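Long-range contacts in diol-dehydratase (PDB 5I2A), which probably catalyses the dehydration of 1,2-propanediol as a glycyl radical lyase that works without vitamin B12: residues E28-A34 with G84-E90; P48-A54 with C205-S209; H59-N63 with A216-Y220. All coordinates share one frame; numbering follows the deposited sequence.

Contact 1. Residues E28-A34 with G84-E90; sequences EIEAARA and GCQTYPE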
# COMPACT_ATOMS: atom_id res chain seq x y z
N GLU A 28 -19.39 -30.52 -4.02
CA GLU A 28 -18.31 -30.61 -4.99
C GLU A 28 -17.55 -29.29 -5.15
O GLU A 28 -18.15 -28.24 -5.20
CB GLU A 28 -18.86 -31.04 -6.36
CG GLU A 28 -17.82 -30.99 -7.49
CD GLU A 28 -18.35 -31.52 -8.82
OE1 GLU A 28 -19.57 -31.71 -8.94
OE2 GLU A 28 -17.54 -31.75 -9.75
N ILE A 29 -16.23 -29.39 -5.23
CA ILE A 29 -15.36 -28.24 -5.54
C ILE A 29 -15.34 -27.95 -7.05
O ILE A 29 -15.10 -28.85 -7.86
CB ILE A 29 -13.92 -28.51 -5.04
CG1 ILE A 29 -13.91 -28.65 -3.52
CG2 ILE A 29 -12.96 -27.42 -5.51
CD1 ILE A 29 -12.67 -29.33 -2.97
N GLU A 30 -15.57 -26.69 -7.42
CA GLU A 30 -15.56 -26.27 -8.82
C GLU A 30 -14.46 -25.24 -9.12
O GLU A 30 -14.07 -24.45 -8.25
CB GLU A 30 -16.94 -25.74 -9.22
CG GLU A 30 -18.00 -26.83 -9.09
CD GLU A 30 -19.41 -26.44 -9.50
OE1 GLU A 30 -19.67 -25.30 -9.94
OE2 GLU A 30 -20.28 -27.33 -9.37
N ALA A 31 -13.96 -25.26 -10.35
CA ALA A 31 -12.76 -24.53 -10.73
C ALA A 31 -13.02 -23.21 -11.44
O ALA A 31 -12.09 -22.44 -11.65
CB ALA A 31 -11.88 -25.41 -11.60
N ALA A 32 -14.27 -22.95 -11.82
CA ALA A 32 -14.56 -21.80 -12.67
C ALA A 32 -14.12 -20.44 -12.06
O ALA A 32 -13.57 -19.62 -12.77
CB ALA A 32 -16.03 -21.75 -13.00
N ARG A 33 -14.37 -20.21 -10.77
CA ARG A 33 -13.99 -18.93 -10.17
C ARG A 33 -12.48 -18.71 -10.26
O ARG A 33 -12.02 -17.62 -10.59
CB ARG A 33 -14.42 -18.83 -8.70
CG ARG A 33 -14.25 -17.42 -8.12
CD ARG A 33 -14.62 -17.32 -6.63
NE ARG A 33 -14.36 -15.97 -6.12
CZ ARG A 33 -13.15 -15.50 -5.82
NH1 ARG A 33 -12.09 -16.28 -5.96
NH2 ARG A 33 -13.01 -14.26 -5.37
N ALA A 34 -11.72 -19.75 -9.94
CA ALA A 34 -10.27 -19.64 -9.93
C ALA A 34 -9.76 -19.32 -11.32
O ALA A 34 -8.87 -18.50 -11.49
CB ALA A 34 -9.64 -20.92 -9.40
N GLY A 84 -22.05 -27.02 -3.32
CA GLY A 84 -20.68 -27.07 -3.77
C GLY A 84 -19.96 -25.79 -3.37
O GLY A 84 -20.53 -24.93 -2.70
N CYS A 85 -18.69 -25.67 -3.76
CA CYS A 85 -17.99 -24.41 -3.55
C CYS A 85 -17.06 -24.09 -4.70
O CYS A 85 -16.55 -24.98 -5.39
CB CYS A 85 -17.20 -24.44 -2.24
SG CYS A 85 -15.78 -25.57 -2.24
N GLN A 86 -16.87 -22.79 -4.92
CA GLN A 86 -15.76 -22.30 -5.74
C GLN A 86 -14.51 -22.26 -4.88
O GLN A 86 -14.56 -22.59 -3.70
CB GLN A 86 -16.08 -20.91 -6.29
CG GLN A 86 -17.30 -20.87 -7.22
CD GLN A 86 -17.09 -21.62 -8.54
OE1 GLN A 86 -15.96 -21.92 -8.91
NE2 GLN A 86 -18.19 -21.92 -9.24
N THR A 87 -13.38 -21.85 -5.47
CA THR A 87 -12.13 -21.70 -4.74
C THR A 87 -11.61 -20.26 -4.83
O THR A 87 -12.04 -19.49 -5.68
CB THR A 87 -11.03 -22.66 -5.25
OG1 THR A 87 -10.67 -22.32 -6.59
CG2 THR A 87 -11.52 -24.11 -5.20
N TYR A 88 -10.72 -19.91 -3.92
CA TYR A 88 -10.32 -18.52 -3.71
C TYR A 88 -8.79 -18.45 -3.58
O TYR A 88 -8.24 -18.20 -2.50
CB TYR A 88 -11.05 -17.95 -2.46
CG TYR A 88 -12.56 -17.96 -2.64
CD1 TYR A 88 -13.28 -19.15 -2.57
CD2 TYR A 88 -13.27 -16.78 -2.89
CE1 TYR A 88 -14.64 -19.18 -2.78
CE2 TYR A 88 -14.65 -16.80 -3.09
CZ TYR A 88 -15.33 -18.01 -3.02
OH TYR A 88 -16.67 -18.08 -3.22
N PRO A 89 -8.09 -18.67 -4.70
CA PRO A 89 -6.63 -18.73 -4.67
C PRO A 89 -5.97 -17.40 -4.31
O PRO A 89 -4.79 -17.40 -3.99
CB PRO A 89 -6.26 -19.14 -6.11
CG PRO A 89 -7.37 -18.63 -6.94
CD PRO A 89 -8.62 -18.83 -6.07
N GLU A 90 -6.71 -16.29 -4.36
CA GLU A 90 -6.16 -15.00 -3.97
C GLU A 90 -5.75 -15.00 -2.49
O GLU A 90 -4.90 -14.22 -2.07
CB GLU A 90 -7.14 -13.85 -4.25
CG GLU A 90 -8.41 -13.85 -3.40
CD GLU A 90 -9.61 -14.52 -4.08
OE1 GLU A 90 -10.74 -14.02 -3.95
OE2 GLU A 90 -9.42 -15.55 -4.75
O HOH W 1 -12.73 -22.03 -8.36
O HOH W 2 -18.99 -23.52 -11.65
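Arg33 reaches Glu90 because its CG is turned opposite the backbone N (chi1 -170°) and the chain runs extended to NE, while Glu90 folds at chi2 to bring its carboxylate round. The grip is end-on and twofold: Arg33 NH2 lies 2.7 Å from Glu90 OE1 and Arg33 NH1 lies 3.0 Å from Glu90 OE2, each oxygen using its syn lone pair. The guanidinium and carboxylate planes, only 15° apart, fit a bidentate salt bridge. Arg33 NH1 also donates to Thr87 O at 3.2 Å, on a lone pair of that carbonyl. Tyr88 CD2 sits over the middle of the guanidinium, and Arg33 CD makes a CH-pi contact with the Tyr88 ring. Arg33 NE bonds to Ile278 O and Tyr88 OH to Gln277 O, so both groups are tethered beyond the pair.

On helix 32-43, Arg33 N donates a hydrogen bond to Gln86 OE1 at 3.0 Å, the donor lying above the amide plane. Further back, Ile29 and Cys85 form a single beta bridge, with Glu30 N 2.8 Å from Cys85 O. One water joins Glu30 O, Ala34 N and Thr87 N. A leucine in place of Arg33 would probably cost the Glu90 carboxylate its bidentate partner and leave Thr87 O without this donor. With a carboxylate and carbonyl oxygens around it, the buried guanidinium is likely to stay charged, its rotation fixed by bonds from all three nitrogens.

Contact 2. Residues P48-A54 with C205-S209; sequences PVVMRKA and CFLES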
# COMPACT_ATOMS: atom_id res chain seq x y z
N PRO A 48 -3.99 -0.35 -10.25
CA PRO A 48 -4.09 -0.38 -8.79
C PRO A 48 -4.87 -1.60 -8.31
O PRO A 48 -5.81 -2.02 -8.99
CB PRO A 48 -4.86 0.91 -8.46
CG PRO A 48 -4.72 1.77 -9.67
CD PRO A 48 -4.68 0.83 -10.82
N VAL A 49 -4.47 -2.13 -7.17
CA VAL A 49 -5.06 -3.35 -6.62
C VAL A 49 -6.59 -3.31 -6.58
O VAL A 49 -7.24 -4.25 -7.01
CB VAL A 49 -4.56 -3.61 -5.18
CG1 VAL A 49 -5.11 -4.93 -4.68
CG2 VAL A 49 -3.04 -3.64 -5.14
N VAL A 50 -7.15 -2.23 -6.06
CA VAL A 50 -8.58 -2.22 -5.85
C VAL A 50 -9.33 -2.23 -7.20
O VAL A 50 -10.42 -2.78 -7.30
CB VAL A 50 -9.03 -1.03 -4.96
CG1 VAL A 50 -8.92 0.30 -5.70
CG2 VAL A 50 -10.45 -1.26 -4.47
N MET A 51 -8.73 -1.63 -8.22
CA MET A 51 -9.31 -1.65 -9.56
C MET A 51 -9.23 -3.07 -10.12
O MET A 51 -10.16 -3.56 -10.76
CB MET A 51 -8.62 -0.66 -10.50
CG MET A 51 -9.15 -0.68 -11.93
SD MET A 51 -10.94 -0.40 -12.06
CE MET A 51 -11.08 1.25 -11.35
N ARG A 52 -8.12 -3.74 -9.86
CA ARG A 52 -7.98 -5.12 -10.31
C ARG A 52 -9.03 -6.02 -9.64
O ARG A 52 -9.56 -6.92 -10.30
CB ARG A 52 -6.57 -5.65 -10.03
CG ARG A 52 -5.47 -4.83 -10.75
CD ARG A 52 -4.10 -5.44 -10.53
NE ARG A 52 -3.91 -6.68 -11.29
CZ ARG A 52 -2.94 -7.55 -11.04
NH1 ARG A 52 -2.09 -7.35 -10.05
NH2 ARG A 52 -2.83 -8.65 -11.79
N LYS A 53 -9.34 -5.77 -8.36
CA LYS A 53 -10.35 -6.58 -7.65
C LYS A 53 -11.74 -6.35 -8.26
O LYS A 53 -12.52 -7.29 -8.42
CB LYS A 53 -10.41 -6.24 -6.15
CG LYS A 53 -9.12 -6.46 -5.36
CD LYS A 53 -8.81 -7.91 -5.17
CE LYS A 53 -9.85 -8.56 -4.26
NZ LYS A 53 -9.68 -10.02 -4.27
N ALA A 54 -12.05 -5.09 -8.58
CA ALA A 54 -13.33 -4.73 -9.18
C ALA A 54 -13.48 -5.40 -10.53
O ALA A 54 -14.53 -5.98 -10.82
CB ALA A 54 -13.46 -3.22 -9.32
N CYS A 205 -10.04 6.13 -7.63
CA CYS A 205 -9.91 4.74 -8.07
C CYS A 205 -10.89 3.83 -7.29
O CYS A 205 -11.54 2.97 -7.87
CB CYS A 205 -8.48 4.24 -7.91
SG CYS A 205 -8.17 2.61 -8.66
N PHE A 206 -10.96 4.01 -5.97
CA PHE A 206 -11.86 3.22 -5.13
C PHE A 206 -13.32 3.45 -5.52
O PHE A 206 -14.08 2.50 -5.68
CB PHE A 206 -11.64 3.54 -3.65
CG PHE A 206 -12.62 2.88 -2.73
CD1 PHE A 206 -12.58 1.51 -2.52
CD2 PHE A 206 -13.58 3.63 -2.08
CE1 PHE A 206 -13.50 0.90 -1.68
CE2 PHE A 206 -14.49 3.03 -1.23
CZ PHE A 206 -14.45 1.66 -1.03
N LEU A 207 -13.70 4.71 -5.69
CA LEU A 207 -15.07 5.05 -6.09
C LEU A 207 -15.40 4.46 -7.48
O LEU A 207 -16.48 3.93 -7.66
CB LEU A 207 -15.29 6.57 -6.07
CG LEU A 207 -15.19 7.23 -4.68
CD1 LEU A 207 -15.41 8.74 -4.72
CD2 LEU A 207 -16.16 6.59 -3.69
N GLU A 208 -14.48 4.53 -8.44
CA GLU A 208 -14.73 3.94 -9.75
C GLU A 208 -14.89 2.43 -9.64
O GLU A 208 -15.69 1.83 -10.34
CB GLU A 208 -13.61 4.24 -10.75
CG GLU A 208 -13.34 5.70 -11.00
CD GLU A 208 -14.25 6.31 -12.05
OE1 GLU A 208 -15.25 5.67 -12.44
OE2 GLU A 208 -13.95 7.45 -12.49
N SER A 209 -14.09 1.83 -8.76
CA SER A 209 -14.16 0.40 -8.50
C SER A 209 -15.53 -0.03 -7.97
O SER A 209 -16.02 -1.10 -8.30
CB SER A 209 -13.08 -0.02 -7.49
OG SER A 209 -11.80 0.15 -8.05
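Cys205 SG, placed opposite its own backbone N (chi1 -171°), forms the apolar part of this contact with three residues at the start of the facing helix, Pro48 just before it: Pro48 CG lies 3.7 Å from Cys205 SG, while Val50 CG1 and Met51 CB each stand 3.8 Å from it. The other branch of Val50, CG2, meets the edge of the Phe206 ring at CD1, 4.0 Å away, near the ring plane. Met51, bent at chi2 and chi3, brings CE to 3.6 Å from Ser209 OG. Tyr140 of the second subunit packs on both Pro48 and Cys205, which puts this corner at the dimer interface.

The axes of the short segments 49-54 and 205-209 approach to 8.8 Å and differ by 5° in N-to-C direction, so this is close packing of two parallel helices, with Pro48 at the N-cap position of the first. The backbones come nearest at Ala54 and Ser209, consistent with their small side chains, and Ala54 CB touches Ser209 CB at 3.7 Å.

The polar component stays within one helix. Ser209 OG donates to Cys205 O at 2.8 Å, above the carbonyl plane and on the opposite face from Ser209 N, which bonds to the same oxygen.

Contact 3. Residues H59-N63 with A216-Y220; sequences HILKN and AVITY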
# COMPACT_ATOMS: atom_id res chain seq x y z
N HIS A 59 -15.46 -9.70 -13.98
CA HIS A 59 -15.20 -10.79 -14.91
C HIS A 59 -15.80 -12.10 -14.40
O HIS A 59 -16.31 -12.89 -15.18
CB HIS A 59 -13.71 -10.96 -15.14
CG HIS A 59 -13.38 -11.83 -16.31
ND1 HIS A 59 -13.74 -11.52 -17.60
CD2 HIS A 59 -12.68 -12.99 -16.38
CE1 HIS A 59 -13.29 -12.45 -18.41
NE2 HIS A 59 -12.65 -13.35 -17.70
N ILE A 60 -15.73 -12.31 -13.09
CA ILE A 60 -16.31 -13.50 -12.49
C ILE A 60 -17.84 -13.48 -12.67
O ILE A 60 -18.41 -14.46 -13.10
CB ILE A 60 -15.95 -13.63 -10.99
CG1 ILE A 60 -14.46 -13.90 -10.82
CG2 ILE A 60 -16.75 -14.73 -10.33
CD1 ILE A 60 -13.91 -13.50 -9.48
N LEU A 61 -18.50 -12.37 -12.36
CA LEU A 61 -19.95 -12.36 -12.40
C LEU A 61 -20.48 -12.41 -13.84
O LEU A 61 -21.58 -12.89 -14.07
CB LEU A 61 -20.51 -11.14 -11.66
CG LEU A 61 -20.32 -11.12 -10.13
CD1 LEU A 61 -21.07 -9.95 -9.52
CD2 LEU A 61 -20.74 -12.42 -9.48
N LYS A 62 -19.70 -11.92 -14.80
CA LYS A 62 -20.11 -11.98 -16.20
C LYS A 62 -20.08 -13.41 -16.72
O LYS A 62 -20.91 -13.77 -17.53
CB LYS A 62 -19.23 -11.09 -17.07
CG LYS A 62 -19.71 -9.65 -17.16
CD LYS A 62 -18.64 -8.70 -17.72
CE LYS A 62 -18.19 -9.09 -19.13
NZ LYS A 62 -16.98 -8.30 -19.56
N ASN A 63 -19.14 -14.21 -16.24
CA ASN A 63 -18.87 -15.50 -16.88
C ASN A 63 -19.10 -16.76 -16.06
O ASN A 63 -19.11 -17.85 -16.61
CB ASN A 63 -17.42 -15.52 -17.39
CG ASN A 63 -17.17 -14.44 -18.44
OD1 ASN A 63 -17.63 -14.56 -19.56
ND2 ASN A 63 -16.47 -13.38 -18.06
N ALA A 216 -21.47 -4.95 -12.18
CA ALA A 216 -21.25 -6.39 -12.28
C ALA A 216 -22.39 -7.21 -11.64
O ALA A 216 -22.82 -8.23 -12.17
CB ALA A 216 -19.93 -6.76 -11.64
N VAL A 217 -22.88 -6.76 -10.50
CA VAL A 217 -23.95 -7.47 -9.82
C VAL A 217 -25.26 -7.30 -10.61
O VAL A 217 -26.06 -8.22 -10.70
CB VAL A 217 -24.13 -6.98 -8.38
CG1 VAL A 217 -25.31 -7.69 -7.71
CG2 VAL A 217 -22.84 -7.18 -7.58
N ILE A 218 -25.48 -6.12 -11.17
CA ILE A 218 -26.66 -5.86 -11.98
C ILE A 218 -26.63 -6.78 -13.18
O ILE A 218 -27.63 -7.44 -13.49
CB ILE A 218 -26.74 -4.40 -12.42
CG1 ILE A 218 -26.96 -3.51 -11.21
CG2 ILE A 218 -27.84 -4.23 -13.48
CD1 ILE A 218 -26.82 -2.02 -11.46
N THR A 219 -25.48 -6.83 -13.82
CA THR A 219 -25.24 -7.76 -14.92
C THR A 219 -25.57 -9.19 -14.51
O THR A 219 -26.20 -9.94 -15.27
CB THR A 219 -23.78 -7.70 -15.38
OG1 THR A 219 -23.53 -6.43 -15.99
CG2 THR A 219 -23.49 -8.82 -16.38
N TYR A 220 -25.14 -9.57 -13.31
CA TYR A 220 -25.33 -10.93 -12.84
C TYR A 220 -26.82 -11.27 -12.76
O TYR A 220 -27.26 -12.30 -13.25
CB TYR A 220 -24.66 -11.13 -11.47
CG TYR A 220 -24.61 -12.57 -11.01
CD1 TYR A 220 -23.88 -13.50 -11.71
CD2 TYR A 220 -25.27 -12.98 -9.86
CE1 TYR A 220 -23.81 -14.82 -11.29
CE2 TYR A 220 -25.21 -14.28 -9.43
CZ TYR A 220 -24.49 -15.20 -10.16
OH TYR A 220 -24.44 -16.51 -9.74
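Ala216 O accepts the helical bond from Tyr220 N at 2.9 Å and lies 3.6 Å from Leu61 CD1 of the facing helix. Leu61 carries most of the contact, and its two branches divide the work. CD1 also lies against the side chains of Ala216 and Val217, coming within 3.8 Å of Val217 CG2. CD2 goes the other way, over one face of the Tyr220 ring and displaced toward its rim, 4.2 Å from the centroid and 19° off the normal, which meets the geometry of a CH-pi contact. Tyr220 reaches this place with CG opposite its backbone N (chi1 -170°), bringing Tyr220 CD1 to 3.4 Å from Leu61 O. That carbonyl oxygen has a true donor in Arg223 NH1, and Tyr220 OH bonds to Tyr224 OH.

The segments 59-63 and 216-220 run almost parallel, their axes 9° apart and 8.5 Å at closest approach, as two helices packed side by side, with helix 262-279 also lying against Leu61, Val217 and Tyr220. At the margin Lys62 CG brushes Thr219 CG2. Helix 49-63 finishes here, and Asn63 ND2 folds back to His59 O at 2.9 Å, on a lone pair of that carbonyl. Because the side-chain contacts between the segments are apolar, the pairing probably rests on shape fit and the aromatic face, whereas the polar ends of the interface, Leu61 O and Tyr220 OH, are satisfied by residues further along helix 200-233.

Contacts 2 and 3 are two levels of one helix pair: both join helix 49-63 to helix 200-233, with centres 16 Å apart and nearest atoms about 5 Å apart. Contact 1 flanks this pair through helix 32-43, which precedes helix 49-63 in the chain. Its centre lies 16 Å from that of contact 3 and 22 Å from that of contact 2, yet it touches each: Arg33 CG is 4.2 Å from Ile60 CD1, and Glu90 CG is 4.1 Å from Lys53 NZ. All three belong to the pyruvate formate lyase-like region, their centres 21 to 29 Å from the chain's centre, and none includes Gly817, the predicted radical site.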